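Local coordinates for protein serine hydrolase CCSP0084 (Cycloclasticus sp. P1, PDB 4I3F) that is a serine hydrolase of the alpha/beta hydrolase family, probably cleaving carbon-carbon bonds in meta-cleavage products of aromatic degradation and perhaps esters as well, at residues W63-Y74 / K286-F297. Numbering follows the deposited sequence. Where two conformers were deposited one is given.
Sequences WQYALPFLAENY and KKAFNNLTKLFF
Phe69 meets the helix 286-297 by laying its ring along Asn290 and ending against Asn291 and Lys294. Phe69 CG stands anti to the backbone N (chi1 -179°), which carries the ring across to the other helix. There Phe69 CD2 lies 3.6 Å from Asn290 CB, the ring only 16° from the plane of that amide. Lys294 crosses the ring at about a right angle, its CD 3.6 Å from Phe69 CE2, and its CB also packs on Leu70 CD2. The Asn290 amide slips in beside Ala66, with ND2 giving a weak hydrogen bond to Tyr65 O (3.3 Å). Tyr65 itself turns one face to the last methylenes of Lys286, CD and CE: CE sits over the ring centre, 3.4 Å from the centroid, a CH-pi contact with NZ adding a longer cation-pi term. With an alanine replacing Tyr65, the Lys286 methylenes would probably lose the aromatic face they lie on and the ammonium its cation-pi partner. In this alpha/beta hydrolase fold the contact joins the short helix 66-70, in the connection from strand 46-50 to the parallel, neighbouring strand 75-79, to the C-terminal helix 286-298; the axes of 66-70 and 286-297 cross at -44°. Trp63 and Phe297 also touch strand 46-50 of the central sheet. Farther along, Tyr74 CZ rests 3.8 Å from Phe297 CB. Asp298 holds this end, hydrogen-bonded to Tyr74 OH and in a salt bridge with Lys294 NZ, while Lys286 NZ is held by Ile283 O. At the far tip of the Phe69 ring, the Asn291 amide is steadied by its ND2 bonding to Lys287 O at 2.8 Å.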
# COMPACT_ATOMS: atom_id res chain seq x y z
N TRP A 63 -8.46 -0.34 -2.69
CA TRP A 63 -8.92 1.04 -2.87
C TRP A 63 -10.31 1.20 -3.46
O TRP A 63 -10.72 2.32 -3.76
CB TRP A 63 -7.88 1.84 -3.68
CG TRP A 63 -6.49 1.81 -3.10
CD1 TRP A 63 -5.36 1.34 -3.71
CD2 TRP A 63 -6.09 2.23 -1.79
NE1 TRP A 63 -4.28 1.46 -2.86
CE2 TRP A 63 -4.71 2.00 -1.67
CE3 TRP A 63 -6.77 2.79 -0.70
CZ2 TRP A 63 -3.98 2.32 -0.51
CZ3 TRP A 63 -6.06 3.09 0.45
CH2 TRP A 63 -4.68 2.85 0.54
N GLN A 64 -11.07 0.11 -3.59
CA GLN A 64 -12.38 0.22 -4.24
C GLN A 64 -13.37 1.12 -3.52
O GLN A 64 -14.33 1.59 -4.12
CB GLN A 64 -13.00 -1.16 -4.48
CG GLN A 64 -13.36 -1.91 -3.22
CD GLN A 64 -14.36 -3.03 -3.50
OE1 GLN A 64 -15.41 -2.80 -4.09
NE2 GLN A 64 -14.02 -4.24 -3.08
N TYR A 65 -13.15 1.37 -2.23
CA TYR A 65 -14.05 2.25 -1.48
C TYR A 65 -13.58 3.69 -1.47
O TYR A 65 -14.38 4.63 -1.43
CB TYR A 65 -14.21 1.74 -0.06
CG TYR A 65 -14.76 0.35 -0.01
CD1 TYR A 65 -13.96 -0.73 0.31
CD2 TYR A 65 -16.09 0.11 -0.35
CE1 TYR A 65 -14.46 -2.01 0.34
CE2 TYR A 65 -16.60 -1.16 -0.33
CZ TYR A 65 -15.79 -2.22 0.01
OH TYR A 65 -16.31 -3.49 0.03
N ALA A 66 -12.26 3.86 -1.48
CA ALA A 66 -11.65 5.18 -1.43
C ALA A 66 -11.74 5.90 -2.77
O ALA A 66 -11.93 7.11 -2.81
CB ALA A 66 -10.21 5.06 -1.00
N LEU A 67 -11.60 5.15 -3.86
CA LEU A 67 -11.57 5.73 -5.20
C LEU A 67 -12.80 6.56 -5.57
O LEU A 67 -12.65 7.71 -5.98
CB LEU A 67 -11.31 4.66 -6.28
CG LEU A 67 -9.92 4.04 -6.38
CD1 LEU A 67 -9.91 3.00 -7.48
CD2 LEU A 67 -8.86 5.09 -6.63
N PRO A 68 -14.02 6.00 -5.43
CA PRO A 68 -15.19 6.80 -5.82
C PRO A 68 -15.34 8.04 -4.96
O PRO A 68 -15.77 9.08 -5.46
CB PRO A 68 -16.38 5.86 -5.52
CG PRO A 68 -15.81 4.50 -5.53
CD PRO A 68 -14.42 4.65 -4.97
N PHE A 69 -14.97 7.93 -3.69
CA PHE A 69 -15.11 9.05 -2.78
C PHE A 69 -14.13 10.16 -3.14
O PHE A 69 -14.53 11.32 -3.29
CB PHE A 69 -14.88 8.60 -1.33
CG PHE A 69 -15.02 9.71 -0.34
CD1 PHE A 69 -16.27 10.18 0.04
CD2 PHE A 69 -13.89 10.31 0.22
CE1 PHE A 69 -16.40 11.21 0.95
CE2 PHE A 69 -14.02 11.34 1.13
CZ PHE A 69 -15.27 11.78 1.50
N LEU A 70 -12.85 9.81 -3.28
CA LEU A 70 -11.82 10.79 -3.57
C LEU A 70 -11.97 11.37 -4.97
O LEU A 70 -11.64 12.54 -5.21
CB LEU A 70 -10.43 10.19 -3.38
CG LEU A 70 -10.06 9.79 -1.95
CD1 LEU A 70 -8.81 8.94 -1.95
CD2 LEU A 70 -9.84 11.03 -1.11
N ALA A 71 -12.50 10.57 -5.89
CA ALA A 71 -12.66 11.02 -7.28
C ALA A 71 -13.65 12.17 -7.46
O ALA A 71 -13.67 12.78 -8.53
CB ALA A 71 -13.02 9.86 -8.18
N GLU A 72 -14.47 12.46 -6.45
CA GLU A 72 -15.37 13.61 -6.51
C GLU A 72 -14.58 14.91 -6.62
O GLU A 72 -15.08 15.92 -7.10
CB GLU A 72 -16.25 13.67 -5.26
CG GLU A 72 -17.18 12.48 -5.05
CD GLU A 72 -17.93 12.56 -3.72
OE1 GLU A 72 -17.74 13.56 -2.99
OE2 GLU A 72 -18.70 11.63 -3.41
N ASN A 73 -13.33 14.88 -6.16
CA ASN A 73 -12.52 16.09 -6.12
C ASN A 73 -11.09 15.91 -6.60
O ASN A 73 -10.37 16.89 -6.84
CB ASN A 73 -12.55 16.68 -4.70
CG ASN A 73 -13.96 17.05 -4.25
OD1 ASN A 73 -14.63 16.28 -3.55
ND2 ASN A 73 -14.43 18.22 -4.67
N TYR A 74 -10.66 14.66 -6.75
CA TYR A 74 -9.27 14.37 -7.12
C TYR A 74 -9.16 13.38 -8.26
O TYR A 74 -10.00 12.48 -8.40
CB TYR A 74 -8.50 13.83 -5.91
CG TYR A 74 -8.29 14.85 -4.83
CD1 TYR A 74 -7.22 15.74 -4.88
CD2 TYR A 74 -9.18 14.95 -3.76
CE1 TYR A 74 -7.03 16.69 -3.90
CE2 TYR A 74 -9.01 15.90 -2.78
CZ TYR A 74 -7.93 16.76 -2.86
OH TYR A 74 -7.75 17.71 -1.88
N LYS A 286 -14.21 2.76 6.70
CA LYS A 286 -14.29 3.39 5.38
C LYS A 286 -14.60 4.88 5.46
O LYS A 286 -13.86 5.69 4.91
CB LYS A 286 -15.35 2.72 4.53
CG LYS A 286 -15.10 1.25 4.28
CD LYS A 286 -16.18 0.67 3.40
CE LYS A 286 -16.04 -0.83 3.32
NZ LYS A 286 -16.26 -1.42 4.67
N LYS A 287 -15.69 5.25 6.14
CA LYS A 287 -16.09 6.66 6.14
C LYS A 287 -15.06 7.53 6.84
O LYS A 287 -14.70 8.61 6.35
CB LYS A 287 -17.49 6.87 6.73
CG LYS A 287 -17.94 8.34 6.70
CD LYS A 287 -19.45 8.50 6.80
CE LYS A 287 -19.97 8.26 8.20
NZ LYS A 287 -19.47 9.27 9.19
N ALA A 288 -14.57 7.07 7.99
CA ALA A 288 -13.62 7.86 8.77
C ALA A 288 -12.29 8.03 8.03
O ALA A 288 -11.74 9.13 7.97
CB ALA A 288 -13.40 7.24 10.14
N PHE A 289 -11.79 6.94 7.46
CA PHE A 289 -10.53 6.99 6.74
C PHE A 289 -10.65 7.86 5.49
O PHE A 289 -9.78 8.71 5.22
CB PHE A 289 -10.05 5.59 6.38
CG PHE A 289 -8.80 5.59 5.54
CD1 PHE A 289 -7.54 5.67 6.13
CD2 PHE A 289 -8.88 5.55 4.15
CE1 PHE A 289 -6.39 5.70 5.35
CE2 PHE A 289 -7.74 5.58 3.36
CZ PHE A 289 -6.49 5.65 3.97
N ASN A 290 -11.71 7.63 4.71
CA ASN A 290 -11.94 8.38 3.48
C ASN A 290 -12.03 9.87 3.75
O ASN A 290 -11.39 10.69 3.08
CB ASN A 290 -13.23 7.89 2.80
CG ASN A 290 -13.05 6.57 2.08
OD1 ASN A 290 -11.94 6.02 2.03
ND2 ASN A 290 -14.13 6.04 1.54
N ASN A 291 -12.82 10.23 4.75
CA ASN A 291 -12.91 11.64 5.12
C ASN A 291 -11.63 12.23 5.69
O ASN A 291 -11.24 13.33 5.31
CB ASN A 291 -14.12 11.88 6.02
CG ASN A 291 -15.42 11.87 5.24
OD1 ASN A 291 -15.76 12.83 4.55
ND2 ASN A 291 -16.15 10.77 5.32
N LEU A 292 -10.94 11.52 6.59
CA LEU A 292 -9.67 12.03 7.13
C LEU A 292 -8.66 12.28 6.02
O LEU A 292 -8.00 13.33 5.99
CB LEU A 292 -9.09 11.07 8.17
CG LEU A 292 -7.86 11.59 8.90
CD1 LEU A 292 -8.23 12.74 9.82
CD2 LEU A 292 -7.22 10.46 9.69
N THR A 293 -8.56 11.32 5.10
CA THR A 293 -7.64 11.40 3.97
C THR A 293 -7.98 12.57 3.06
O THR A 293 -7.10 13.37 2.71
CB THR A 293 -7.63 10.07 3.20
OG1 THR A 293 -7.13 9.04 4.07
CG2 THR A 293 -6.75 10.15 1.95
N LYS A 294 -9.25 12.67 2.67
CA LYS A 294 -9.69 13.75 1.79
C LYS A 294 -9.47 15.11 2.42
O LYS A 294 -8.91 16.02 1.79
CB LYS A 294 -11.17 13.58 1.43
CG LYS A 294 -11.66 14.68 0.50
CD LYS A 294 -13.19 14.73 0.42
CE LYS A 294 -13.67 15.84 -0.50
NZ LYS A 294 -13.68 17.18 0.14
N LEU A 295 -9.91 15.27 3.67
CA LEU A 295 -9.78 16.55 4.35
C LEU A 295 -8.31 16.92 4.55
O LEU A 295 -7.98 18.11 4.54
CB LEU A 295 -10.52 16.53 5.69
CG LEU A 295 -12.03 16.32 5.59
CD1 LEU A 295 -12.60 15.97 6.95
CD2 LEU A 295 -12.72 17.54 5.01
N PHE A 296 -7.44 15.93 4.72
CA PHE A 296 -6.01 16.22 4.82
C PHE A 296 -5.50 16.81 3.49
O PHE A 296 -4.85 17.85 3.48
CB PHE A 296 -5.22 14.98 5.22
CG PHE A 296 -3.73 15.20 5.26
CD1 PHE A 296 -3.16 16.00 6.25
CD2 PHE A 296 -2.90 14.64 4.31
CE1 PHE A 296 -1.79 16.22 6.29
CE2 PHE A 296 -1.53 14.86 4.34
CZ PHE A 296 -0.97 15.65 5.32
N PHE A 297 -5.82 16.15 2.38
CA PHE A 297 -5.40 16.66 1.08
C PHE A 297 -6.07 18.00 0.77
O PHE A 297 -5.51 18.85 0.06
CB PHE A 297 -5.67 15.63 -0.04
CG PHE A 297 -4.75 14.42 0.01
CD1 PHE A 297 -3.40 14.55 0.29
CD2 PHE A 297 -5.26 13.15 -0.24
CE1 PHE A 297 -2.57 13.43 0.33
CE2 PHE A 297 -4.44 12.03 -0.21
CZ PHE A 297 -3.08 12.17 0.07